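Local coordinates for Serine/threonine-protein kinase PknI (Mycobacterium tuberculosis, PDB 5XLM) that is a membrane-anchored kinase that phosphorylates serine and threonine and slows mycobacterial growth in the infected host, this chain being its extracellular sensor domain, at residues 42-47 with 168-173. Residues are numbered along the deposited sequence; the frame is centred on the assembly and turned at random.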
ATOM      1  N   ILE A  42       1.743  -3.211  -6.759  1.00 25.64           N
ATOM      2  CA  ILE A  42       0.610  -2.417  -6.299  1.00 26.82           C
ATOM      3  C   ILE A  42       0.189  -1.493  -7.431  1.00 30.30           C
ATOM      4  O   ILE A  42       1.005  -0.725  -7.954  1.00 31.78           O
ATOM      5  CB  ILE A  42       0.951  -1.618  -5.033  1.00 23.70           C
ATOM      6  CG1 ILE A  42       1.351  -2.564  -3.900  1.00 22.97           C
ATOM      7  CG2 ILE A  42      -0.228  -0.745  -4.621  1.00 23.20           C
ATOM      8  CD1 ILE A  42       1.624  -1.865  -2.583  1.00 23.18           C
ATOM      9  N   GLU A  43      -1.081  -1.569  -7.813  1.00 26.00           N
ATOM     10  CA  GLU A  43      -1.649  -0.712  -8.847  1.00 27.03           C
ATOM     11  C   GLU A  43      -2.595   0.279  -8.183  1.00 28.92           C
ATOM     12  O   GLU A  43      -3.624  -0.115  -7.625  1.00 30.72           O
ATOM     13  CB  GLU A  43      -2.372  -1.533  -9.911  1.00 33.91           C
ATOM     14  CG  GLU A  43      -2.902  -0.693 -11.068  1.00 43.33           C
ATOM     15  CD  GLU A  43      -3.622  -1.522 -12.117  1.00 54.89           C
ATOM     16  OE1 GLU A  43      -4.442  -2.386 -11.739  1.00 53.22           O
ATOM     17  OE2 GLU A  43      -3.360  -1.314 -13.319  1.00 63.07           O
ATOM     18  N   ILE A  44      -2.237   1.559  -8.235  1.00 27.72           N
ATOM     19  CA  ILE A  44      -3.107   2.634  -7.776  1.00 27.17           C
ATOM     20  C   ILE A  44      -3.914   3.100  -8.982  1.00 37.82           C
ATOM     21  O   ILE A  44      -3.396   3.799  -9.855  1.00 34.80           O
ATOM     22  CB  ILE A  44      -2.302   3.781  -7.155  1.00 31.19           C
ATOM     23  CG1 ILE A  44      -1.446   3.260  -6.002  1.00 26.21           C
ATOM     24  CG2 ILE A  44      -3.228   4.881  -6.662  1.00 30.85           C
ATOM     25  CD1 ILE A  44      -2.252   2.669  -4.863  1.00 26.25           C
ATOM     26  N   GLN A  45      -5.188   2.709  -9.033  1.00 40.18           N
ATOM     27  CA  GLN A  45      -6.016   2.907 -10.222  1.00 39.03           C
ATOM     28  C   GLN A  45      -6.660   4.290 -10.169  1.00 39.67           C
ATOM     29  O   GLN A  45      -7.840   4.459  -9.851  1.00 35.38           O
ATOM     30  CB  GLN A  45      -7.051   1.797 -10.333  1.00 30.23           C
ATOM     31  CG  GLN A  45      -6.434   0.412 -10.363  1.00 33.86           C
ATOM     32  CD  GLN A  45      -7.470  -0.686 -10.324  1.00 41.00           C
ATOM     33  OE1 GLN A  45      -8.585  -0.486  -9.843  1.00 43.99           O
ATOM     34  NE2 GLN A  45      -7.111  -1.857 -10.838  1.00 40.76           N
ATOM     35  N   ARG A  46      -5.855   5.298 -10.513  1.00 41.44           N
ATOM     36  CA  ARG A  46      -6.300   6.687 -10.494  1.00 47.45           C
ATOM     37  C   ARG A  46      -7.329   7.001 -11.572  1.00 42.43           C
ATOM     38  O   ARG A  46      -7.935   8.078 -11.527  1.00 37.73           O
ATOM     39  CB  ARG A  46      -5.094   7.623 -10.629  1.00 55.32           C
ATOM     40  CG  ARG A  46      -4.448   7.993  -9.298  1.00 57.97           C
ATOM     41  CD  ARG A  46      -3.185   8.824  -9.486  1.00 65.10           C
ATOM     42  NE  ARG A  46      -2.664   9.310  -8.211  1.00 71.21           N
ATOM     43  CZ  ARG A  46      -1.793   8.647  -7.455  1.00 72.69           C
ATOM     44  NH1 ARG A  46      -1.379   9.166  -6.308  1.00 72.31           N
ATOM     45  NH2 ARG A  46      -1.336   7.464  -7.847  1.00 71.90           N
ATOM     46  N   SER A  47      -7.553   6.096 -12.527  1.00 39.92           N
ATOM     47  CA  SER A  47      -8.629   6.293 -13.490  1.00 49.00           C
ATOM     48  C   SER A  47     -10.005   6.112 -12.866  1.00 52.25           C
ATOM     49  O   SER A  47     -11.008   6.384 -13.534  1.00 56.03           O
ATOM     50  CB  SER A  47      -8.474   5.331 -14.667  1.00 50.40           C
ATOM     51  OG  SER A  47      -8.543   3.981 -14.239  1.00 54.27           O
ATOM     52  N   ILE A 168      -9.262   6.081  -4.168  1.00 24.68           N
ATOM     53  CA  ILE A 168      -8.655   5.558  -5.383  1.00 28.32           C
ATOM     54  C   ILE A 168      -8.546   4.046  -5.229  1.00 30.30           C
ATOM     55  O   ILE A 168      -7.841   3.568  -4.336  1.00 26.51           O
ATOM     56  CB  ILE A 168      -7.271   6.167  -5.656  1.00 29.89           C
ATOM     57  CG1 ILE A 168      -7.329   7.693  -5.553  1.00 30.87           C
ATOM     58  CG2 ILE A 168      -6.770   5.749  -7.025  1.00 29.64           C
ATOM     59  CD1 ILE A 168      -6.031   8.329  -5.105  1.00 33.98           C
ATOM     60  N   PRO A 169      -9.227   3.251  -6.058  1.00 28.70           N
ATOM     61  CA  PRO A 169      -9.114   1.792  -5.936  1.00 23.45           C
ATOM     62  C   PRO A 169      -7.679   1.324  -6.119  1.00 24.37           C
ATOM     63  O   PRO A 169      -6.879   1.951  -6.818  1.00 28.77           O
ATOM     64  CB  PRO A 169     -10.022   1.273  -7.056  1.00 23.28           C
ATOM     65  CG  PRO A 169     -11.010   2.377  -7.268  1.00 27.07           C
ATOM     66  CD  PRO A 169     -10.236   3.646  -7.053  1.00 27.32           C
ATOM     67  N   ALA A 170      -7.352   0.209  -5.466  1.00 24.52           N
ATOM     68  CA  ALA A 170      -5.998  -0.326  -5.474  1.00 23.95           C
ATOM     69  C   ALA A 170      -6.041  -1.844  -5.533  1.00 23.55           C
ATOM     70  O   ALA A 170      -6.927  -2.474  -4.950  1.00 22.74           O
ATOM     71  CB  ALA A 170      -5.210   0.125  -4.238  1.00 24.11           C
ATOM     72  N   VAL A 171      -5.075  -2.424  -6.242  1.00 24.21           N
ATOM     73  CA  VAL A 171      -4.922  -3.869  -6.356  1.00 28.56           C
ATOM     74  C   VAL A 171      -3.471  -4.217  -6.068  1.00 26.27           C
ATOM     75  O   VAL A 171      -2.555  -3.520  -6.519  1.00 26.17           O
ATOM     76  CB  VAL A 171      -5.339  -4.387  -7.751  1.00 32.50           C
ATOM     77  CG1 VAL A 171      -5.101  -5.886  -7.865  1.00 32.23           C
ATOM     78  CG2 VAL A 171      -6.795  -4.056  -8.032  1.00 31.09           C
ATOM     79  N   ALA A 172      -3.261  -5.288  -5.307  1.00 25.25           N
ATOM     80  CA  ALA A 172      -1.926  -5.778  -4.990  1.00 29.65           C
ATOM     81  C   ALA A 172      -1.861  -7.261  -5.318  1.00 28.92           C
ATOM     82  O   ALA A 172      -2.702  -8.039  -4.858  1.00 27.60           O
ATOM     83  CB  ALA A 172      -1.577  -5.537  -3.518  1.00 26.39           C
ATOM     84  N   SER A 173      -0.870  -7.648  -6.114  1.00 33.32           N
ATOM     85  CA  SER A 173      -0.704  -9.031  -6.534  1.00 29.20           C
ATOM     86  C   SER A 173       0.740  -9.452  -6.325  1.00 31.37           C
ATOM     87  O   SER A 173       1.668  -8.687  -6.608  1.00 35.33           O
ATOM     88  CB  SER A 173      -1.116  -9.218  -8.000  1.00 37.14           C
ATOM     89  OG  SER A 173      -0.704  -8.117  -8.792  1.00 47.90           O
TER
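Glu43 and Val171 form an antiparallel hydrogen-bonded pair. Glu43 N donates to Val171 O at 2.8 Å, nearly straight at 173°, and Val171 N returns a longer bond to Glu43 O. Ile42 with Ala172 and Ile44 with Ala170 are the flanking non-hydrogen-bonded pairs. The axes of the short strand segments 42-44 and 168-173 come within 4.7 Å. Beyond Ile44 the regular pairing stops: Gln45 centres an inverse gamma turn, with Arg46 N bonded to Ile44 O. Gln45 N still reaches Pro169 O at 2.9 Å. Pro169 has no N-H to give in return.

The contact joins strand 38-51, near the start of the modelled chain, to strand 165-174, near its end, within the antiparallel sheet of the sensor domain. On their other edges the two strands bond to 62-72 and 146-154.

Ile42, Ile44, Ala170 and Ala172 share one face of the sheet; Ile42 and the two alanines are buried. There Ile44 CD1 lies 4.0 Å from Ala170 CB, and Leu136 and Leu138 of strand 131-140 pack on the two alanines. Ile44 CG2 meets Ile168 CG2 at 3.7 Å. That Ile168 methyl stands anti to its own backbone N and also sits against Gln45 O and Arg46 CG.

Glu43 and Val171 occupy the other face. The Gln45 side chain runs across Pro169 at about a right angle, and its NE2 touches Val171 CG2 at 3.6 Å. NE2 also donates to Glu43 OE1 at 2.9 Å, approaching from above the carboxylate plane. Gln45 OE1 lies 3.6 Å from Pro169 CB and accepts a hydrogen bond from Lys48 NZ.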